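Local atomic coordinates of extracellular PQQ-dependent sugar dehydrogenase (Coprinopsis cinerea, PDB entry 6JT6), a protein that probably oxidises sugars with a pyrroloquinoline quinone cofactor and passes the electrons on through its haem-binding cytochrome b domain. Residues T180-D183 / Y184-Q188. Numbering follows the deposited sequence.
Sequences TLYD and YYLQQ
Leu181 meets Tyr185 at the N-terminal start of helix 182-191, Leu181 just ahead of it; this is the one helix of a cytochrome domain that is otherwise a beta sandwich. The helix follows strand 178-179 and lies against strands 26-33 and 43-51. Three i to i+4 backbone hydrogen bonds start it. Tyr185 N gives a nearly straight bond to Leu181 O (2.8 Å, 170°). Leu186 N reaches Tyr182 O at 2.7 Å, a more bent bond. Gln187 N binds Asp183 O at 3.0 Å. One residue earlier, a water bridges what would be the next bond back: it donates to Thr180 O and accepts from Tyr184 N, 3.0 Å from that nitrogen.

The side-chain contact is a CH-pi interaction. Leu181 CB sits over one face of the Tyr185 ring, 4.0 Å from its centroid and 14° off the ring normal. The leucine then runs across the ring toward its phenol end, and CD1 comes 3.7 Å from Tyr185 OH. Tyr185 CG lies beside the backbone N (chi1 -79°), which brings the ring back under Leu181. The hydroxyl is hydrogen-bonded to Thr15, and the side chain also touches Val14 and Ile31, so the phenol ties the helix start to the sheet. With an alanine in place of Tyr185, Leu181 CB and CD1 would probably lose the ring they rest on, and Thr15 OG1 its phenol partner.

Tyr182, three residues earlier, is buried like Tyr185. Its side chain packs on Ile31, Pro33 and Ile45, and its hydroxyl is hydrogen-bonded to Glu43. Leu186 follows it one turn on and also touches Glu43 and Ile45. Tyr184 points another way, with Gln188 CG over one face of its ring. Beside it, Gln188 NE2 donates to a lone pair of Gln187 OE1, in the carbonyl plane, at 2.9 Å.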
ATOM      1  N   THR A 180      -1.714  17.763   7.320  1.00 24.38           N
ATOM      2  CA  THR A 180      -0.528  18.605   7.531  1.00 23.81           C
ATOM      3  C   THR A 180       0.477  17.875   8.433  1.00 21.59           C
ATOM      4  O   THR A 180       1.649  18.227   8.439  1.00 21.82           O
ATOM      5  CB  THR A 180      -0.872  20.021   8.074  1.00 25.00           C
ATOM      6  OG1 THR A 180      -1.565  19.896   9.315  1.00 25.14           O
ATOM      7  CG2 THR A 180      -1.730  20.777   7.080  1.00 26.04           C
ATOM      8  N   LEU A 181       0.025  16.818   9.131  1.00 20.61           N
ATOM      9  CA  LEU A 181       0.918  15.949   9.930  1.00 19.43           C
ATOM     10  C   LEU A 181       1.799  14.969   9.096  1.00 18.69           C
ATOM     11  O   LEU A 181       2.589  14.221   9.670  1.00 17.63           O
ATOM     12  CB  LEU A 181       0.137  15.149  10.984  1.00 20.68           C
ATOM     13  CG  LEU A 181      -0.378  15.970  12.178  1.00 21.89           C
ATOM     14  CD1 LEU A 181      -1.227  15.076  13.041  1.00 21.76           C
ATOM     15  CD2 LEU A 181       0.753  16.604  12.993  1.00 22.24           C
ATOM     16  N   TYR A 182       1.678  15.023   7.774  1.00 16.82           N
ATOM     17  CA  TYR A 182       2.352  14.082   6.891  1.00 18.23           C
ATOM     18  C   TYR A 182       3.874  13.916   7.140  1.00 18.47           C
ATOM     19  O   TYR A 182       4.348  12.762   7.243  1.00 18.29           O
ATOM     20  CB  TYR A 182       2.067  14.411   5.430  1.00 16.73           C
ATOM     21  CG  TYR A 182       2.645  13.403   4.444  1.00 17.28           C
ATOM     22  CD1 TYR A 182       1.913  12.256   4.082  1.00 16.03           C
ATOM     23  CD2 TYR A 182       3.948  13.586   3.889  1.00 17.00           C
ATOM     24  CE1 TYR A 182       2.436  11.324   3.202  1.00 15.74           C
ATOM     25  CE2 TYR A 182       4.472  12.650   2.985  1.00 16.64           C
ATOM     26  CZ  TYR A 182       3.704  11.529   2.653  1.00 15.72           C
ATOM     27  OH  TYR A 182       4.193  10.600   1.781  1.00 15.57           O
ATOM     28  N   ASP A 183       4.623  15.030   7.177  1.00 18.88           N
ATOM     29  CA  ASP A 183       6.075  15.014   7.383  1.00 20.11           C
ATOM     30  C   ASP A 183       6.439  14.390   8.726  1.00 19.00           C
ATOM     31  O   ASP A 183       7.340  13.557   8.781  1.00 19.32           O
ATOM     32  CB  ASP A 183       6.721  16.413   7.286  1.00 26.20           C
ATOM     33  CG  ASP A 183       6.626  17.044   5.907  1.00 31.85           C
ATOM     34  OD1 ASP A 183       6.753  16.359   4.860  1.00 36.51           O
ATOM     35  OD2 ASP A 183       6.437  18.284   5.881  1.00 37.83           O
ATOM     36  N   TYR A 184       5.733  14.772   9.796  1.00 17.74           N
ATOM     37  CA  TYR A 184       5.908  14.189  11.135  1.00 17.43           C
ATOM     38  C   TYR A 184       5.643  12.686  11.101  1.00 16.28           C
ATOM     39  O   TYR A 184       6.448  11.898  11.616  1.00 14.83           O
ATOM     40  CB  TYR A 184       4.962  14.855  12.155  1.00 19.96           C
ATOM     41  CG  TYR A 184       4.909  14.169  13.502  1.00 23.82           C
ATOM     42  CD1 TYR A 184       6.050  14.133  14.341  1.00 25.78           C
ATOM     43  CD2 TYR A 184       3.725  13.542  13.948  1.00 25.30           C
ATOM     44  CE1 TYR A 184       6.005  13.501  15.584  1.00 28.99           C
ATOM     45  CE2 TYR A 184       3.668  12.907  15.193  1.00 28.49           C
ATOM     46  CZ  TYR A 184       4.810  12.888  16.007  1.00 29.55           C
ATOM     47  OH  TYR A 184       4.775  12.257  17.237  1.00 34.67           O
ATOM     48  N   TYR A 185       4.516  12.303  10.480  1.00 14.50           N
ATOM     49  CA  TYR A 185       4.155  10.895  10.326  1.00 14.02           C
ATOM     50  C   TYR A 185       5.225  10.133   9.536  1.00 13.37           C
ATOM     51  O   TYR A 185       5.589   9.018   9.913  1.00 13.29           O
ATOM     52  CB  TYR A 185       2.773  10.758   9.640  1.00 14.19           C
ATOM     53  CG  TYR A 185       1.581  10.978  10.559  1.00 15.21           C
ATOM     54  CD1 TYR A 185       1.723  10.958  11.962  1.00 14.42           C
ATOM     55  CD2 TYR A 185       0.291  11.174  10.026  1.00 15.57           C
ATOM     56  CE1 TYR A 185       0.618  11.155  12.803  1.00 16.37           C
ATOM     57  CE2 TYR A 185      -0.836  11.313  10.859  1.00 15.62           C
ATOM     58  CZ  TYR A 185      -0.676  11.320  12.242  1.00 16.77           C
ATOM     59  OH  TYR A 185      -1.785  11.461  13.085  1.00 16.10           O
ATOM     60  N   LEU A 186       5.735  10.744   8.460  1.00 12.77           N
ATOM     61  CA  LEU A 186       6.762  10.120   7.619  1.00 12.80           C
ATOM     62  C   LEU A 186       8.001   9.826   8.420  1.00 13.31           C
ATOM     63  O   LEU A 186       8.518   8.718   8.346  1.00 13.05           O
ATOM     64  CB  LEU A 186       7.116  10.968   6.393  1.00 12.53           C
ATOM     65  CG  LEU A 186       8.187  10.422   5.408  1.00 12.70           C
ATOM     66  CD1 LEU A 186       7.816   9.058   4.828  1.00 12.73           C
ATOM     67  CD2 LEU A 186       8.462  11.418   4.267  1.00 12.44           C
ATOM     68  N   GLN A 187       8.483  10.827   9.160  1.00 13.97           N
ATOM     69  CA  GLN A 187       9.655  10.663  10.056  1.00 14.95           C
ATOM     70  C   GLN A 187       9.407   9.592  11.103  1.00 15.17           C
ATOM     71  O   GLN A 187      10.259   8.709  11.299  1.00 16.32           O
ATOM     72  CB  GLN A 187      10.067  12.002  10.709  1.00 15.55           C
ATOM     73  CG  GLN A 187      11.166  11.902  11.784  1.00 17.38           C
ATOM     74  CD  GLN A 187      10.687  11.451  13.163  1.00 17.19           C
ATOM     75  OE1 GLN A 187       9.712  11.995  13.735  1.00 18.61           O
ATOM     76  NE2 GLN A 187      11.350  10.441  13.700  1.00 17.94           N
ATOM     77  N   GLN A 188       8.275   9.672  11.797  1.00 15.68           N
ATOM     78  CA  GLN A 188       7.961   8.700  12.879  1.00 16.31           C
ATOM     79  C   GLN A 188       7.974   7.260  12.354  1.00 15.00           C
ATOM     80  O   GLN A 188       8.519   6.376  12.981  1.00 14.26           O
ATOM     81  CB  GLN A 188       6.590   8.978  13.515  1.00 17.78           C
ATOM     82  CG  GLN A 188       6.540  10.197  14.414  1.00 22.49           C
ATOM     83  CD  GLN A 188       7.299  10.005  15.716  1.00 24.34           C
ATOM     84  OE1 GLN A 188       6.967   9.126  16.494  1.00 27.27           O
ATOM     85  NE2 GLN A 188       8.343  10.823  15.944  1.00 25.26           N
TER
HETATM   86  O   HOH W   1       4.107  17.278   9.648  1.00 28.83           O